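Long-range contacts in Poly(A) RNA polymerase GLD2 (Rattus norvegicus, PDB 6LBK), which probably adds AMP units from ATP to the 3' ends of selected cytoplasmic mRNAs and microRNAs, as a non-canonical poly(A) polymerase: residues 192-197 / 244-248; 203-208 / 229-233; 323-327 / 342-347. The protein carries 1 engineered substitution. All blocks are in the same frame, centred on the assembly; numbering follows the deposited sequence.

Interaction 1. Residues 192-197 / 244-248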
loop_
_atom_site.group_PDB
_atom_site.type_symbol
_atom_site.label_atom_id
_atom_site.label_comp_id
_atom_site.label_asym_id
_atom_site.label_seq_id
_atom_site.Cartn_x
_atom_site.Cartn_y
_atom_site.Cartn_z
ATOM N N THR A 192 10.067 -4.258 4.295
ATOM C CA THR A 192 11.468 -4.572 4.023
ATOM C C THR A 192 11.942 -3.894 2.746
ATOM O O THR A 192 13.094 -3.461 2.662
ATOM C CB THR A 192 11.661 -6.093 3.947
ATOM O OG1 THR A 192 11.151 -6.687 5.144
ATOM C CG2 THR A 192 13.136 -6.443 3.829
ATOM N N TYR A 193 11.052 -3.766 1.763
ATOM C CA TYR A 193 11.352 -2.957 0.596
ATOM C C TYR A 193 11.428 -1.482 0.962
ATOM O O TYR A 193 12.291 -0.753 0.451
ATOM C CB TYR A 193 10.271 -3.157 -0.448
ATOM C CG TYR A 193 10.339 -4.418 -1.254
ATOM C CD1 TYR A 193 11.379 -4.645 -2.139
ATOM C CD2 TYR A 193 9.315 -5.355 -1.184
ATOM C CE1 TYR A 193 11.406 -5.774 -2.910
ATOM C CE2 TYR A 193 9.340 -6.486 -1.952
ATOM C CZ TYR A 193 10.381 -6.688 -2.812
ATOM O OH TYR A 193 10.400 -7.824 -3.572
ATOM N N ALA A 194 10.520 -1.027 1.845
ATOM C CA ALA A 194 10.417 0.398 2.156
ATOM C C ALA A 194 11.720 0.941 2.729
ATOM O O ALA A 194 12.015 2.130 2.594
ATOM C CB ALA A 194 9.251 0.642 3.119
ATOM N N TYR A 195 12.494 0.105 3.401
ATOM C CA TYR A 195 13.743 0.559 3.988
ATOM C C TYR A 195 14.962 -0.088 3.324
ATOM O O TYR A 195 16.088 0.084 3.806
ATOM C CB TYR A 195 13.715 0.312 5.502
ATOM C CG TYR A 195 12.664 1.156 6.200
ATOM C CD1 TYR A 195 12.948 2.454 6.626
ATOM C CD2 TYR A 195 11.370 0.671 6.387
ATOM C CE1 TYR A 195 11.971 3.237 7.246
ATOM C CE2 TYR A 195 10.392 1.438 7.006
ATOM C CZ TYR A 195 10.691 2.716 7.436
ATOM O OH TYR A 195 9.704 3.467 8.050
ATOM N N LEU A 196 14.762 -0.799 2.202
ATOM C CA LEU A 196 15.884 -1.423 1.502
ATOM C C LEU A 196 16.705 -0.376 0.747
ATOM O O LEU A 196 17.900 -0.580 0.495
ATOM C CB LEU A 196 15.366 -2.515 0.552
ATOM C CG LEU A 196 16.270 -3.719 0.225
ATOM C CD1 LEU A 196 16.399 -4.624 1.450
ATOM C CD2 LEU A 196 15.775 -4.517 -0.987
ATOM N N GLU A 197 16.079 0.746 0.382
ATOM C CA GLU A 197 16.770 1.844 -0.274
ATOM C C GLU A 197 16.048 3.160 -0.018
ATOM O O GLU A 197 14.815 3.206 -0.008
ATOM C CB GLU A 197 16.874 1.581 -1.757
ATOM C CG GLU A 197 17.471 2.690 -2.481
ATOM C CD GLU A 197 17.703 2.269 -3.855
ATOM O OE1 GLU A 197 17.671 1.036 -4.050
ATOM O OE2 GLU A 197 17.880 3.136 -4.733
ATOM N N ILE A 244 16.995 -0.870 -9.092
ATOM C CA ILE A 244 17.029 -0.285 -7.753
ATOM C C ILE A 244 16.521 -1.231 -6.656
ATOM O O ILE A 244 16.920 -1.084 -5.486
ATOM C CB ILE A 244 16.206 1.025 -7.762
ATOM C CG1 ILE A 244 16.954 2.151 -8.445
ATOM C CG2 ILE A 244 15.727 1.446 -6.375
ATOM C CD1 ILE A 244 16.134 3.411 -8.527
ATOM N N LEU A 245 15.726 -2.245 -7.003
ATOM C CA LEU A 245 15.254 -3.202 -6.005
ATOM C C LEU A 245 15.355 -4.608 -6.590
ATOM O O LEU A 245 15.042 -4.822 -7.774
ATOM C CB LEU A 245 13.809 -2.922 -5.534
ATOM C CG LEU A 245 13.588 -1.707 -4.610
ATOM C CD1 LEU A 245 12.128 -1.565 -4.179
ATOM C CD2 LEU A 245 14.540 -1.708 -3.382
ATOM N N PRO A 246 15.797 -5.581 -5.790
ATOM C CA PRO A 246 15.821 -6.965 -6.257
ATOM C C PRO A 246 14.483 -7.600 -5.989
ATOM O O PRO A 246 13.492 -6.882 -5.806
ATOM C CB PRO A 246 16.922 -7.592 -5.406
ATOM C CG PRO A 246 16.768 -6.888 -4.098
ATOM C CD PRO A 246 16.336 -5.467 -4.424
ATOM N N SER A 247 14.425 -8.928 -5.980
ATOM C CA SER A 247 13.266 -9.640 -5.454
ATOM C C SER A 247 13.592 -10.150 -4.059
ATOM O O SER A 247 14.516 -10.951 -3.897
ATOM C CB SER A 247 12.852 -10.799 -6.353
ATOM O OG SER A 247 11.821 -11.547 -5.722
ATOM N N LEU A 248 12.862 -9.661 -3.047
ATOM C CA LEU A 248 13.122 -10.120 -1.682
ATOM C C LEU A 248 12.738 -11.589 -1.501
ATOM O O LEU A 248 13.431 -12.329 -0.798
ATOM C CB LEU A 248 12.376 -9.246 -0.669
ATOM C CG LEU A 248 12.860 -7.822 -0.384
ATOM C CD1 LEU A 248 11.847 -7.090 0.477
ATOM C CD2 LEU A 248 14.232 -7.819 0.271
#
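Tyr193 and Leu245 bring their CA atoms to 7.7 Å where the C-terminal end of helix 182-194 and the turn after it meet the loop leading into helix 248-251. The contact joins a helix end to a helix start in this poly(A) polymerase of the DNA polymerase type-B-like family. Ser247 is the N-cap; its OG makes a weak bond to Lys250 N and a firmer one to Arg308 O. Tyr193 accepts the first N-H of the helix. Leu248 N donates to Tyr193 OH over 3.1 Å, nearly straight at 171°. The side chain of Leu248 folds over the same ring. Its CD1 stands 3.3 Å from the ring centroid and only 4° off the normal, a close CH-pi contact over the centre of one face. In Tyr193, CG lies anti to the carbonyl carbon (chi1 -78°), and this carries the ring across to the loop. Pro246 O sits in the ring plane at the edge and is bonded by Gln238 NE2. Leu196 extends the apolar patch. Its CD2 meets Pro246 CD end on at 3.6 Å and touches Leu245 CD2 and Leu248 CD2. Helix 226-239 backs this patch, with Leu234 against both Tyr193 and Leu245. At the far end Glu197 crosses Ile244 at about a right angle. Its OE2 forms a salt bridge with Arg199, and its two carboxylate oxygens straddle Ile244 CG2, with OE2 3.2 Å from that methyl.

Interaction 2. Residues 203-208 / 229-233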
loop_
_atom_site.group_PDB
_atom_site.type_symbol
_atom_site.label_atom_id
_atom_site.label_comp_id
_atom_site.label_asym_id
_atom_site.label_seq_id
_atom_site.Cartn_x
_atom_site.Cartn_y
_atom_site.Cartn_z
ATOM N N LEU A 203 9.552 8.232 -3.212
ATOM C CA LEU A 203 8.896 8.051 -4.495
ATOM C C LEU A 203 7.492 7.520 -4.302
ATOM O O LEU A 203 6.533 8.021 -4.898
ATOM C CB LEU A 203 9.694 7.084 -5.357
ATOM C CG LEU A 203 9.144 7.091 -6.778
ATOM C CD1 LEU A 203 9.677 8.382 -7.517
ATOM C CD2 LEU A 203 9.396 5.804 -7.572
ATOM N N VAL A 204 7.352 6.496 -3.462
ATOM C CA VAL A 204 6.038 5.919 -3.234
ATOM C C VAL A 204 5.090 6.967 -2.666
ATOM O O VAL A 204 3.915 7.033 -3.051
ATOM C CB VAL A 204 6.160 4.680 -2.332
ATOM C CG1 VAL A 204 4.843 4.390 -1.628
ATOM C CG2 VAL A 204 6.646 3.449 -3.155
ATOM N N LEU A 205 5.582 7.822 -1.769
ATOM C CA LEU A 205 4.693 8.783 -1.125
ATOM C C LEU A 205 4.212 9.837 -2.123
ATOM O O LEU A 205 3.013 10.152 -2.180
ATOM C CB LEU A 205 5.391 9.429 0.078
ATOM C CG LEU A 205 4.725 10.420 1.050
ATOM C CD1 LEU A 205 4.158 11.706 0.427
ATOM C CD2 LEU A 205 3.661 9.681 1.840
ATOM N N VAL A 206 5.136 10.425 -2.893
ATOM C CA VAL A 206 4.707 11.435 -3.861
ATOM C C VAL A 206 3.759 10.817 -4.876
ATOM O O VAL A 206 2.800 11.453 -5.320
ATOM C CB VAL A 206 5.918 12.088 -4.556
ATOM C CG1 VAL A 206 6.656 11.071 -5.471
ATOM C CG2 VAL A 206 5.461 13.287 -5.350
ATOM N N ILE A 207 3.979 9.549 -5.213
ATOM C CA ILE A 207 3.135 8.867 -6.179
ATOM C C ILE A 207 1.746 8.573 -5.601
ATOM O O ILE A 207 0.731 8.719 -6.297
ATOM C CB ILE A 207 3.877 7.610 -6.648
ATOM C CG1 ILE A 207 5.037 8.048 -7.575
ATOM C CG2 ILE A 207 2.942 6.665 -7.309
ATOM C CD1 ILE A 207 5.911 6.910 -8.099
ATOM N N LYS A 208 1.664 8.187 -4.322
ATOM C CA LYS A 208 0.363 8.042 -3.663
ATOM C C LYS A 208 -0.392 9.370 -3.647
ATOM O O LYS A 208 -1.577 9.426 -3.989
ATOM C CB LYS A 208 0.545 7.537 -2.229
ATOM C CG LYS A 208 0.539 6.038 -2.025
ATOM C CD LYS A 208 0.720 5.777 -0.551
ATOM C CE LYS A 208 0.622 4.320 -0.196
ATOM N NZ LYS A 208 0.142 4.148 1.209
ATOM N N LEU A 229 -0.715 0.382 -6.490
ATOM C CA LEU A 229 0.287 1.396 -6.811
ATOM C C LEU A 229 1.640 1.041 -6.222
ATOM O O LEU A 229 2.663 1.173 -6.892
ATOM C CB LEU A 229 -0.146 2.763 -6.301
ATOM C CG LEU A 229 -0.927 3.710 -7.174
ATOM C CD1 LEU A 229 -1.187 4.889 -6.308
ATOM C CD2 LEU A 229 -0.101 4.110 -8.388
ATOM N N VAL A 230 1.673 0.715 -4.931
ATOM C CA VAL A 230 2.921 0.353 -4.265
ATOM C C VAL A 230 3.591 -0.771 -5.006
ATOM O O VAL A 230 4.808 -0.772 -5.184
ATOM C CB VAL A 230 2.678 -0.026 -2.784
ATOM C CG1 VAL A 230 3.977 -0.472 -2.156
ATOM C CG2 VAL A 230 2.138 1.167 -2.016
ATOM N N LEU A 231 2.823 -1.757 -5.427
ATOM C CA LEU A 231 3.402 -2.865 -6.176
ATOM C C LEU A 231 3.878 -2.395 -7.534
ATOM O O LEU A 231 4.843 -2.937 -8.063
ATOM C CB LEU A 231 2.380 -4.007 -6.317
ATOM C CG LEU A 231 1.934 -4.807 -5.071
ATOM C CD1 LEU A 231 0.956 -5.943 -5.422
ATOM C CD2 LEU A 231 3.097 -5.372 -4.275
ATOM N N MET A 232 3.247 -1.360 -8.097
ATOM C CA MET A 232 3.648 -0.873 -9.411
ATOM C C MET A 232 4.936 -0.050 -9.331
ATOM O O MET A 232 5.824 -0.184 -10.183
ATOM C CB MET A 232 2.524 -0.054 -10.013
ATOM C CG MET A 232 1.378 -0.876 -10.585
ATOM S SD MET A 232 -0.103 0.157 -10.831
ATOM C CE MET A 232 0.432 1.349 -12.038
ATOM N N VAL A 233 5.032 0.822 -8.318
ATOM C CA VAL A 233 6.286 1.514 -8.022
ATOM C C VAL A 233 7.402 0.504 -7.803
ATOM O O VAL A 233 8.478 0.626 -8.388
ATOM C CB VAL A 233 6.129 2.436 -6.800
ATOM C CG1 VAL A 233 7.414 3.150 -6.509
ATOM C CG2 VAL A 233 5.038 3.432 -6.998
#
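Leu203 meets Val233 in the packing of two helices, 200-213 and 226-239, inside the helical part of the polymerase. The two short segments run roughly antiparallel, at 134° between their N-to-C directions, and their axes approach to 10.1 Å. Only apolar groups meet between them. Leu203 comes first and gives one branch: its CD2 touches Val233 CG1 at 3.5 Å. Val204 follows, at the place where the backbones come nearest, opposite Val230. Its CG2 presses on the same Val233 CG1, also at 3.5 Å, and its CG1 lies farther off, 4.2 Å from Val230 CG2. With chi1 at 157°, Val204 places CG1 roughly anti to the backbone N, and its two methyls are thereby shared between Val230 and Val233. One turn later Ile207 points toward the partner helix. Its CD1 reaches Val233 CG2 tip to tip at 3.8 Å. Its CG2 touches both Val233 CG2 and Leu229 CD2, the latter more loosely at 4.1 Å. Val233 thus meets three side chains of 203-208: CG1 serves Leu203 and Val204, and CG2 serves Ile207. Phe290 of helix 283-297 also packs on Val233 and Ile207, and Leu287 of that helix rests on Leu203 and Ile207. Phe103 covers Val204 and Val230 from a loop. Lys208 lies at the border of the apolar zone. Its side chain lies about 8 Å from that of Asp111, a predicted ligand of the catalytic magnesium, which puts this helix pair beside the probable active site. Lys208 NZ bonds to Phe103 O. Short of this polar end the extended lysine chain passes obliquely by Val230, with CE 3.9 Å from Val230 CG2.

Interaction 3. Residues 323-327 / 342-347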
loop_
_atom_site.group_PDB
_atom_site.type_symbol
_atom_site.label_atom_id
_atom_site.label_comp_id
_atom_site.label_asym_id
_atom_site.label_seq_id
_atom_site.Cartn_x
_atom_site.Cartn_y
_atom_site.Cartn_z
ATOM N N ASN A 323 -10.639 -11.125 -18.331
ATOM C CA ASN A 323 -11.165 -9.897 -18.977
ATOM C C ASN A 323 -10.727 -8.626 -18.271
ATOM O O ASN A 323 -11.216 -7.556 -18.626
ATOM C CB ASN A 323 -12.686 -9.936 -19.005
ATOM C CG ASN A 323 -13.186 -11.198 -19.661
ATOM O OD1 ASN A 323 -13.013 -11.387 -20.862
ATOM N ND2 ASN A 323 -13.802 -12.061 -18.876
ATOM N N LYS A 324 -9.823 -8.765 -17.321
ATOM C CA LYS A 324 -9.313 -7.620 -16.536
ATOM C C LYS A 324 -8.488 -6.659 -17.373
ATOM O O LYS A 324 -7.701 -7.112 -18.194
ATOM C CB LYS A 324 -8.316 -8.129 -15.507
ATOM C CG LYS A 324 -8.758 -9.366 -14.767
ATOM C CD LYS A 324 -10.158 -9.271 -14.260
ATOM C CE LYS A 324 -10.251 -8.601 -12.913
ATOM N NZ LYS A 324 -11.441 -7.725 -12.841
ATOM N N TYR A 325 -8.599 -5.380 -17.044
ATOM C CA TYR A 325 -7.789 -4.324 -17.684
ATOM C C TYR A 325 -6.398 -4.270 -17.041
ATOM O O TYR A 325 -5.435 -4.193 -17.768
ATOM C CB TYR A 325 -8.475 -2.991 -17.456
ATOM C CG TYR A 325 -9.819 -2.858 -18.103
ATOM C CD1 TYR A 325 -10.083 -3.447 -19.315
ATOM C CD2 TYR A 325 -10.801 -2.084 -17.530
ATOM C CE1 TYR A 325 -11.306 -3.283 -19.933
ATOM C CE2 TYR A 325 -12.031 -1.907 -18.127
ATOM C CZ TYR A 325 -12.277 -2.511 -19.336
ATOM O OH TYR A 325 -13.487 -2.351 -19.927
ATOM N N ILE A 326 -6.297 -4.399 -15.721
ATOM C CA ILE A 326 -5.021 -4.259 -15.040
ATOM C C ILE A 326 -4.812 -5.524 -14.216
ATOM O O ILE A 326 -5.749 -6.007 -13.566
ATOM C CB ILE A 326 -4.990 -2.991 -14.161
ATOM C CG1 ILE A 326 -5.345 -1.758 -14.992
ATOM C CG2 ILE A 326 -3.609 -2.763 -13.522
ATOM C CD1 ILE A 326 -5.196 -0.468 -14.251
ATOM N N CYS A 327 -3.613 -6.104 -14.319
ATOM C CA CYS A 327 -3.257 -7.363 -13.657
ATOM C C CYS A 327 -1.991 -7.178 -12.819
ATOM O O CYS A 327 -0.888 -7.151 -13.367
ATOM C CB CYS A 327 -3.056 -8.476 -14.669
ATOM S SG CYS A 327 -4.518 -8.912 -15.587
ATOM N N HIS A 342 -12.599 -2.206 -13.322
ATOM C CA HIS A 342 -13.380 -3.023 -14.239
ATOM C C HIS A 342 -14.238 -2.242 -15.237
ATOM O O HIS A 342 -14.875 -2.866 -16.093
ATOM C CB HIS A 342 -14.247 -4.025 -13.457
ATOM C CG HIS A 342 -15.308 -3.401 -12.604
ATOM N ND1 HIS A 342 -16.242 -2.511 -13.089
ATOM C CD2 HIS A 342 -15.597 -3.571 -11.293
ATOM C CE1 HIS A 342 -17.051 -2.149 -12.110
ATOM N NE2 HIS A 342 -16.685 -2.782 -11.010
ATOM N N GLU A 343 -14.274 -0.912 -15.160
ATOM C CA GLU A 343 -15.029 -0.081 -16.096
ATOM C C GLU A 343 -14.060 0.564 -17.087
ATOM O O GLU A 343 -13.015 1.080 -16.679
ATOM C CB GLU A 343 -15.830 0.988 -15.338
ATOM C CG GLU A 343 -16.723 0.414 -14.223
ATOM C CD GLU A 343 -17.412 1.467 -13.343
ATOM O OE1 GLU A 343 -16.881 1.772 -12.246
ATOM O OE2 GLU A 343 -18.489 1.970 -13.733
ATOM N N LYS A 344 -14.395 0.509 -18.390
ATOM C CA LYS A 344 -13.525 1.087 -19.419
ATOM C C LYS A 344 -13.211 2.544 -19.113
ATOM O O LYS A 344 -12.045 2.932 -19.037
ATOM C CB LYS A 344 -14.170 0.975 -20.796
ATOM C CG LYS A 344 -14.433 -0.441 -21.263
ATOM C CD LYS A 344 -15.265 -0.499 -22.578
ATOM C CE LYS A 344 -15.784 -1.915 -22.862
ATOM N NZ LYS A 344 -16.486 -2.049 -24.172
ATOM N N GLN A 345 -14.251 3.345 -18.877
ATOM C CA GLN A 345 -14.080 4.752 -18.526
ATOM C C GLN A 345 -13.020 4.955 -17.442
ATOM O O GLN A 345 -12.142 5.813 -17.581
ATOM C CB GLN A 345 -15.440 5.319 -18.105
ATOM C CG GLN A 345 -15.502 6.817 -17.921
ATOM C CD GLN A 345 -14.967 7.245 -16.564
ATOM O OE1 GLN A 345 -15.165 6.549 -15.561
ATOM N NE2 GLN A 345 -14.273 8.378 -16.526
ATOM N N LYS A 346 -13.068 4.161 -16.363
ATOM C CA LYS A 346 -12.083 4.312 -15.286
ATOM C C LYS A 346 -10.682 3.896 -15.739
ATOM O O LYS A 346 -9.691 4.572 -15.422
ATOM C CB LYS A 346 -12.512 3.499 -14.059
ATOM C CG LYS A 346 -13.841 3.933 -13.446
ATOM C CD LYS A 346 -13.741 5.307 -12.805
ATOM C CE LYS A 346 -15.073 5.741 -12.209
ATOM N NZ LYS A 346 -15.540 4.827 -11.128
ATOM N N PHE A 347 -10.580 2.768 -16.451
ATOM C CA PHE A 347 -9.308 2.325 -17.021
ATOM C C PHE A 347 -8.674 3.423 -17.871
ATOM O O PHE A 347 -7.474 3.724 -17.743
ATOM C CB PHE A 347 -9.553 1.048 -17.840
ATOM C CG PHE A 347 -8.320 0.477 -18.498
ATOM C CD1 PHE A 347 -7.082 0.529 -17.869
ATOM C CD2 PHE A 347 -8.424 -0.180 -19.717
ATOM C CE1 PHE A 347 -5.966 -0.016 -18.474
ATOM C CE2 PHE A 347 -7.318 -0.739 -20.316
ATOM C CZ PHE A 347 -6.096 -0.660 -19.712
#
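Tyr325 packs on Phe347 where the loop before strand 328-329 meets the first turn of helix 344-363. The loop falls within the PAP-associated sequence range. The inner half is tight. Tyr325 CB stands over the middle of the Phe347 ring, 3.6 Å from its centroid, a CH-pi contact. The two rings are nearly parallel, with planes at 10°, but slid apart and barely overlapping. Phe347 CD2 lies over the rim of one Tyr325 face, and Phe347 CB touches Tyr325 CD2 at 3.4 Å. Phe347 has CG anti to its backbone N (chi1 180°), which turns the ring toward the loop. Ile326 CG1 adds a looser touch on Phe347 CE1 at 3.9 Å. Trp300 meets the Phe347 ring edge-to-face. The outer side is more polar and exposed. The Tyr325 ring edge lies against the backbone at the helix start, with CE2 3.4 Å from Glu343 C. The side chains of His342, Glu343 and Lys344 are at the surface. Glu343, at the N-cap, pairs with Lys346 in the first turn, OE1 to NZ at 3.5 Å, and Lys346 NZ also bonds to Arg221 O. An alanine in place of Tyr325 would keep the CB contact but would likely open a gap beside Phe347 and uncover the backbone of the first turn. The contact implies a helix start held to the loop by aromatic packing, with charges kept outside.

Overall arrangement
Interactions 1 and 2 are buried; interaction 3 is partly buried and lies farther out, its centre about 20 Å from the centre of the chain. The first two do not touch, their centres about 13 Å apart, and interaction 2 is nested within the loop closed by interaction 1. Helices 182-194 and 200-213 follow each other, and helix 226-239 supplies one side of interaction 2 while backing interaction 1. Helix on helix gives purely aliphatic packing in 203-208/229-233. The other two involve loops and helix starts, and both add an aromatic ring. In interaction 1 a tyrosine hydroxyl bonds a helix N-H; in interaction 3 near-parallel rings give way to surface charges.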